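Local coordinates for protein mRNA export factor (PDB 4YXP) that mediates nuclear export of viral intronless mRNAs and inhibits host splicing; this fragment is its folded C-terminal domain, an intertwined dimer, at the interface of chains A and B. Coordinates in Å, arbitrary orientation; residue numbers count along the deposited sequence, not the author numbering. Chains: chain A/B, mRNA export factor.

Contact 1: the interface of chains A and B. Residues chain A 185, 187-188, 191, 225; chain B 8, 12, 16.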
ATOM      1  N   ILE A 185      -6.647  22.593   2.594  1.00 27.79           N
ATOM      2  CA  ILE A 185      -6.149  22.366   1.239  1.00 27.36           C
ATOM      3  C   ILE A 185      -5.410  23.600   0.725  1.00 28.28           C
ATOM      4  O   ILE A 185      -6.007  24.662   0.542  1.00 29.16           O
ATOM      5  CB  ILE A 185      -7.298  21.971   0.290  1.00 27.29           C
ATOM      6  CG1 ILE A 185      -7.920  20.647   0.746  1.00 24.93           C
ATOM      7  CG2 ILE A 185      -6.798  21.854  -1.149  1.00 28.68           C
ATOM      8  CD1 ILE A 185      -9.151  20.223  -0.038  1.00 25.14           C
ATOM      9  N   ASP A 187      -2.480  22.940  -1.603  1.00 27.93           N
ATOM     10  CA  ASP A 187      -1.703  22.481  -2.752  1.00 29.53           C
ATOM     11  C   ASP A 187      -2.321  21.202  -3.311  1.00 27.24           C
ATOM     12  O   ASP A 187      -3.372  20.764  -2.848  1.00 25.71           O
ATOM     13  CB  ASP A 187      -0.248  22.232  -2.362  1.00 32.71           C
ATOM     14  CG  ASP A 187      -0.043  20.872  -1.732  1.00 34.30           C
ATOM     15  OD1 ASP A 187      -0.712  20.579  -0.721  1.00 34.45           O
ATOM     16  OD2 ASP A 187       0.770  20.089  -2.265  1.00 36.30           O
ATOM     17  N   ILE A 188      -1.664  20.597  -4.295  1.00 26.64           N
ATOM     18  CA  ILE A 188      -2.220  19.421  -4.954  1.00 27.87           C
ATOM     19  C   ILE A 188      -2.205  18.211  -4.023  1.00 26.16           C
ATOM     20  O   ILE A 188      -3.165  17.440  -3.991  1.00 23.53           O
ATOM     21  CB  ILE A 188      -1.474  19.113  -6.276  1.00 31.42           C
ATOM     22  CG1 ILE A 188      -2.109  17.916  -6.993  1.00 31.35           C
ATOM     23  CG2 ILE A 188       0.009  18.846  -6.028  1.00 33.32           C
ATOM     24  CD1 ILE A 188      -3.562  18.126  -7.402  1.00 31.01           C
ATOM     25  N   PHE A 191      -4.907  18.588  -1.526  1.00 26.21           N
ATOM     26  CA  PHE A 191      -6.184  18.461  -2.229  1.00 25.85           C
ATOM     27  C   PHE A 191      -6.569  16.993  -2.402  1.00 23.75           C
ATOM     28  O   PHE A 191      -7.665  16.580  -2.026  1.00 23.82           O
ATOM     29  CB  PHE A 191      -6.136  19.140  -3.599  1.00 26.81           C
ATOM     30  CG  PHE A 191      -7.361  18.887  -4.436  1.00 27.22           C
ATOM     31  CD1 PHE A 191      -8.530  19.596  -4.207  1.00 28.12           C
ATOM     32  CD2 PHE A 191      -7.350  17.930  -5.438  1.00 26.54           C
ATOM     33  CE1 PHE A 191      -9.660  19.361  -4.966  1.00 28.05           C
ATOM     34  CE2 PHE A 191      -8.482  17.689  -6.198  1.00 26.38           C
ATOM     35  CZ  PHE A 191      -9.635  18.403  -5.962  1.00 27.11           C
ATOM     36  N   PHE A 225     -12.927  23.435 -10.102  1.00 36.41           N
ATOM     37  CA  PHE A 225     -11.530  23.488  -9.669  1.00 35.87           C
ATOM     38  C   PHE A 225     -10.786  22.170  -9.903  1.00 34.06           C
ATOM     39  O   PHE A 225      -9.576  22.095  -9.680  1.00 35.19           O
ATOM     40  CB  PHE A 225     -11.444  23.864  -8.188  1.00 34.57           C
ATOM     41  CG  PHE A 225     -12.361  23.065  -7.310  1.00 32.61           C
ATOM     42  CD1 PHE A 225     -12.007  21.802  -6.881  1.00 30.21           C
ATOM     43  CD2 PHE A 225     -13.588  23.580  -6.926  1.00 34.01           C
ATOM     44  CE1 PHE A 225     -12.855  21.066  -6.081  1.00 29.29           C
ATOM     45  CE2 PHE A 225     -14.443  22.848  -6.126  1.00 33.46           C
ATOM     46  CZ  PHE A 225     -14.075  21.590  -5.700  1.00 30.82           C
TER
ATOM     47  N   ILE B   8     -12.494  25.597   0.059  1.00 33.60           N
ATOM     48  CA  ILE B   8     -11.191  25.677  -0.587  1.00 33.58           C
ATOM     49  C   ILE B   8     -10.956  27.132  -0.970  1.00 38.26           C
ATOM     50  O   ILE B   8     -11.722  27.711  -1.746  1.00 36.05           O
ATOM     51  CB  ILE B   8     -11.093  24.751  -1.816  1.00 32.08           C
ATOM     52  CG1 ILE B   8     -11.389  23.300  -1.427  1.00 31.49           C
ATOM     53  CG2 ILE B   8      -9.706  24.849  -2.441  1.00 31.31           C
ATOM     54  CD1 ILE B   8     -11.565  22.367  -2.611  1.00 31.56           C
ATOM     55  N   THR B  12      -5.800  28.883  -3.651  1.00 34.50           N
ATOM     56  CA  THR B  12      -5.494  27.484  -3.908  1.00 32.96           C
ATOM     57  C   THR B  12      -6.200  27.000  -5.174  1.00 32.82           C
ATOM     58  O   THR B  12      -5.659  26.184  -5.917  1.00 32.38           O
ATOM     59  CB  THR B  12      -5.889  26.601  -2.713  1.00 33.19           C
ATOM     60  OG1 THR B  12      -5.201  27.057  -1.540  1.00 34.24           O
ATOM     61  CG2 THR B  12      -5.527  25.145  -2.965  1.00 31.35           C
ATOM     62  N   LEU B  16      -4.502  25.012  -8.314  1.00 35.85           N
ATOM     63  CA  LEU B  16      -4.999  23.746  -8.840  1.00 36.33           C
ATOM     64  C   LEU B  16      -5.295  23.812 -10.340  1.00 42.36           C
ATOM     65  O   LEU B  16      -4.968  22.884 -11.079  1.00 42.24           O
ATOM     66  CB  LEU B  16      -6.258  23.314  -8.079  1.00 33.57           C
ATOM     67  CG  LEU B  16      -6.060  22.974  -6.599  1.00 30.62           C
ATOM     68  CD1 LEU B  16      -7.398  22.687  -5.933  1.00 30.49           C
ATOM     69  CD2 LEU B  16      -5.119  21.793  -6.416  1.00 28.84           C
TER
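B:Leu16, B:Ile8 and B:Thr12, from the N-terminal end of chain B, lie against A:Phe191, A:Phe225 and A:Ile185 in a mostly apolar arm-on-domain contact of the intertwined homodimer, which ties the start of one subunit to the helical body of the other. B:Leu16, on helix 10-17, buries more surface than any other residue here. Its CG stands anti to the carbonyl carbon (chi1 -65°), and the two methyls fork over different parts of chain A. CD1 approaches CD1 of the A:Phe191 ring at 3.7 Å, while CD2 rests on the start of helix 188-205, 4.0 Å from the A:Phe191 CB and equally near the backbone CA of A:Ile188. Earlier in the arm, B:Ile8 points the tip of its longer branch at the face of the A:Phe225 ring; CD1 sits near the rim, 3.9 Å from CE1, and the two side chains meet at about a right angle. A:Phe225 turns its ring toward this methyl with CG between its own backbone N and carbonyl carbon (chi1 48°). A:Ile185 spans B:Ile8 and B:Thr12: its CD1 reaches the B:Ile8 CG1 at 4.1 Å, and its CG2 meets the B:Thr12 CG2 at 4.0 Å. B:Thr12 adds the polar element, its hydroxyl OG1 donating a long hydrogen bond of 3.3 Å to the carbonyl O of A:Ile185. The donor lies 20° from the carbonyl plane, and the methyl of the same threonine packs beside it. By matching these apolar side chains to the partner's surface, the site holds the N-terminal arm of the folded domain on the other subunit and contributes to the intertwined dimer.

Contact 2: the interface of chains A and B. Residues chain A 55, 78, 85, 121, 124-125, 142; chain B 268-269.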
ATOM      1  N   TRP A  55     -20.718   0.601 -22.402  1.00 38.77           N
ATOM      2  CA  TRP A  55     -19.742   0.193 -21.400  1.00 35.69           C
ATOM      3  C   TRP A  55     -19.576  -1.325 -21.346  1.00 36.05           C
ATOM      4  O   TRP A  55     -18.914  -1.845 -20.449  1.00 35.26           O
ATOM      5  CB  TRP A  55     -20.156   0.708 -20.021  1.00 33.46           C
ATOM      6  CG  TRP A  55     -20.241   2.195 -19.930  1.00 32.80           C
ATOM      7  CD1 TRP A  55     -21.354   2.966 -20.101  1.00 32.89           C
ATOM      8  CD2 TRP A  55     -19.169   3.099 -19.634  1.00 33.47           C
ATOM      9  NE1 TRP A  55     -21.041   4.293 -19.934  1.00 32.77           N
ATOM     10  CE2 TRP A  55     -19.706   4.401 -19.646  1.00 33.06           C
ATOM     11  CE3 TRP A  55     -17.807   2.933 -19.362  1.00 34.89           C
ATOM     12  CZ2 TRP A  55     -18.929   5.530 -19.397  1.00 34.58           C
ATOM     13  CZ3 TRP A  55     -17.036   4.056 -19.115  1.00 35.08           C
ATOM     14  CH2 TRP A  55     -17.599   5.337 -19.133  1.00 34.93           C
ATOM     15  N   LEU A  78     -17.323  10.972 -21.310  1.00 33.21           N
ATOM     16  CA  LEU A  78     -17.739  10.612 -19.962  1.00 32.35           C
ATOM     17  C   LEU A  78     -19.048  11.315 -19.603  1.00 33.11           C
ATOM     18  O   LEU A  78     -19.920  10.735 -18.955  1.00 34.36           O
ATOM     19  CB  LEU A  78     -16.638  10.959 -18.953  1.00 31.09           C
ATOM     20  CG  LEU A  78     -16.938  10.668 -17.483  1.00 30.63           C
ATOM     21  CD1 LEU A  78     -17.340   9.213 -17.273  1.00 31.00           C
ATOM     22  CD2 LEU A  78     -15.730  11.019 -16.625  1.00 30.32           C
ATOM     23  N   LEU A  85     -23.787   4.307 -17.328  1.00 31.09           N
ATOM     24  CA  LEU A  85     -23.064   3.450 -16.397  1.00 29.57           C
ATOM     25  C   LEU A  85     -23.629   3.622 -14.988  1.00 30.35           C
ATOM     26  O   LEU A  85     -23.798   2.654 -14.245  1.00 30.49           O
ATOM     27  CB  LEU A  85     -21.572   3.774 -16.427  1.00 28.54           C
ATOM     28  CG  LEU A  85     -20.679   2.930 -15.512  1.00 30.40           C
ATOM     29  CD1 LEU A  85     -20.765   1.456 -15.884  1.00 32.58           C
ATOM     30  CD2 LEU A  85     -19.235   3.411 -15.577  1.00 30.95           C
ATOM     31  N   GLU A 121      -9.977   8.645 -11.817  1.00 23.86           N
ATOM     32  CA  GLU A 121     -11.213   7.968 -12.207  1.00 24.95           C
ATOM     33  C   GLU A 121     -12.302   8.272 -11.182  1.00 25.46           C
ATOM     34  O   GLU A 121     -13.448   8.550 -11.537  1.00 25.90           O
ATOM     35  CB  GLU A 121     -10.992   6.454 -12.327  1.00 24.82           C
ATOM     36  CG  GLU A 121     -12.179   5.673 -12.883  1.00 26.85           C
ATOM     37  CD  GLU A 121     -11.989   4.162 -12.795  1.00 27.03           C
ATOM     38  OE1 GLU A 121     -11.159   3.703 -11.977  1.00 25.58           O
ATOM     39  OE2 GLU A 121     -12.675   3.429 -13.542  1.00 27.59           O
ATOM     40  N   ALA A 124     -13.164  12.207 -11.324  1.00 25.64           N
ATOM     41  CA  ALA A 124     -13.805  12.513 -12.596  1.00 27.34           C
ATOM     42  C   ALA A 124     -15.226  11.952 -12.609  1.00 26.65           C
ATOM     43  O   ALA A 124     -16.137  12.545 -13.195  1.00 26.96           O
ATOM     44  CB  ALA A 124     -12.992  11.953 -13.757  1.00 28.08           C
ATOM     45  N   TRP A 125     -15.409  10.807 -11.958  1.00 26.12           N
ATOM     46  CA  TRP A 125     -16.725  10.192 -11.841  1.00 27.72           C
ATOM     47  C   TRP A 125     -17.637  11.084 -11.001  1.00 27.37           C
ATOM     48  O   TRP A 125     -18.801  11.290 -11.344  1.00 27.93           O
ATOM     49  CB  TRP A 125     -16.604   8.793 -11.230  1.00 27.83           C
ATOM     50  CG  TRP A 125     -17.913   8.092 -10.990  1.00 27.61           C
ATOM     51  CD1 TRP A 125     -18.509   7.864  -9.784  1.00 28.14           C
ATOM     52  CD2 TRP A 125     -18.777   7.517 -11.979  1.00 28.32           C
ATOM     53  NE1 TRP A 125     -19.692   7.187  -9.961  1.00 30.35           N
ATOM     54  CE2 TRP A 125     -19.879   6.962 -11.300  1.00 29.87           C
ATOM     55  CE3 TRP A 125     -18.728   7.421 -13.374  1.00 29.15           C
ATOM     56  CZ2 TRP A 125     -20.924   6.323 -11.964  1.00 29.53           C
ATOM     57  CZ3 TRP A 125     -19.771   6.786 -14.034  1.00 29.16           C
ATOM     58  CH2 TRP A 125     -20.850   6.243 -13.328  1.00 28.80           C
ATOM     59  N   ILE A 142     -17.370   2.624  -7.780  1.00 25.91           N
ATOM     60  CA  ILE A 142     -16.293   3.604  -7.880  1.00 24.67           C
ATOM     61  C   ILE A 142     -16.172   4.416  -6.583  1.00 24.13           C
ATOM     62  O   ILE A 142     -15.098   4.479  -5.982  1.00 22.88           O
ATOM     63  CB  ILE A 142     -16.496   4.516  -9.112  1.00 24.56           C
ATOM     64  CG1 ILE A 142     -16.411   3.673 -10.391  1.00 24.61           C
ATOM     65  CG2 ILE A 142     -15.452   5.641  -9.138  1.00 24.80           C
ATOM     66  CD1 ILE A 142     -16.626   4.443 -11.688  1.00 26.91           C
TER
ATOM     67  N   TYR B 268     -13.127   0.832 -14.874  1.00 26.45           N
ATOM     68  CA  TYR B 268     -14.159   1.205 -15.847  1.00 28.27           C
ATOM     69  C   TYR B 268     -13.700   2.213 -16.910  1.00 31.03           C
ATOM     70  O   TYR B 268     -14.101   2.099 -18.071  1.00 32.20           O
ATOM     71  CB  TYR B 268     -15.387   1.734 -15.099  1.00 26.92           C
ATOM     72  CG  TYR B 268     -15.919   0.689 -14.153  1.00 27.33           C
ATOM     73  CD1 TYR B 268     -16.651  -0.388 -14.627  1.00 28.89           C
ATOM     74  CD2 TYR B 268     -15.643   0.747 -12.793  1.00 27.92           C
ATOM     75  CE1 TYR B 268     -17.114  -1.366 -13.774  1.00 30.77           C
ATOM     76  CE2 TYR B 268     -16.103  -0.228 -11.932  1.00 29.06           C
ATOM     77  CZ  TYR B 268     -16.835  -1.284 -12.429  1.00 30.36           C
ATOM     78  OH  TYR B 268     -17.298  -2.257 -11.576  1.00 30.23           O
ATOM     79  N   PHE B 269     -12.871   3.190 -16.546  1.00 30.90           N
ATOM     80  CA  PHE B 269     -12.338   4.103 -17.561  1.00 30.24           C
ATOM     81  C   PHE B 269     -11.056   4.818 -17.140  1.00 30.22           C
ATOM     82  O   PHE B 269     -10.684   4.830 -15.965  1.00 30.04           O
ATOM     83  CB  PHE B 269     -13.394   5.151 -17.950  1.00 29.04           C
ATOM     84  CG  PHE B 269     -13.850   6.022 -16.808  1.00 27.79           C
ATOM     85  CD1 PHE B 269     -13.161   7.180 -16.484  1.00 27.33           C
ATOM     86  CD2 PHE B 269     -14.977   5.690 -16.071  1.00 26.51           C
ATOM     87  CE1 PHE B 269     -13.573   7.983 -15.435  1.00 25.47           C
ATOM     88  CE2 PHE B 269     -15.398   6.489 -15.016  1.00 24.76           C
ATOM     89  CZ  PHE B 269     -14.695   7.639 -14.701  1.00 24.58           C
TER
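B:Phe269 pushes its ring between A:Glu121, A:Leu78, A:Trp125 and A:Trp55, so that the C-terminal tail of chain B fills an aromatic and aliphatic pocket of chain A. The polar part centres on one carboxylate oxygen. A:Glu121 OE2 accepts from two successive backbone amides, B:Tyr268 N and B:Phe269 N, each at 3.0 Å. The first comes nearly along the C-O axis; the second descends from above the carboxylate plane, 40° out of it, yet its bond is fairly straight (163° at H). An extended side chain, with CG anti to the backbone N (chi1 -173°), carries the carboxylate from helix 112-131 out to the tail. The two N-H groups would be expected to favour the ionised carboxylate.

Apolar packing surrounds the B:Phe269 ring. The same A:Glu121 lays its CG methylene over one face, 3.7 Å from the centroid, in a CH-pi contact, while the carboxylate plane stands almost perpendicular to the ring. On the opposite face lies A:Leu78 CD1, with its sister methyl CD2 3.9 Å from the ring's CE1. The A:Trp125 six-membered ring brings CE3 to 3.8 Å from the B:Phe269 CE2, and A:Ile142 CD1, which caps a face of that indole, also reaches the B:Phe269 CE2. At the base of the side chain, A:Trp55 turns its rim to the tail: CZ3 lies 4.0 Å from the B:Phe269 CB, with the B:Tyr268 carbonyl O also at this edge. A:Leu85 CB covers a face of that indole and supports it from within chain A. B:Tyr268 packs beside the pocket, sharing A:Ile142 with B:Phe269; A:Ile142 passes alongside it in the opposite direction, CG1 3.9 Å from the B:Tyr268 CD2.

Residues 263-275 are important for homodimerization, and this pocket secures that segment in the partner subunit by both main chain and aromatic side chain.

The centres of contact 1 and contact 2 lie about 23 Å apart, and they share no residue. In both, chain A supplies the receiving surface and chain B an end of its chain: the N-terminal arm with helix 10-17 in contact 1, the C-terminal tail beyond helix 249-259 in contact 2. The receiving elements differ too, helix 188-205 and neighbouring loops against helices 75-91, 112-131 and 141-144 and the loop carrying A:Trp55. Two-fold symmetry repeats both with the chains exchanged, so each subunit embraces the other with both ends of its folded domain, an exchange that should make the dimer hard to separate without unwinding the arms.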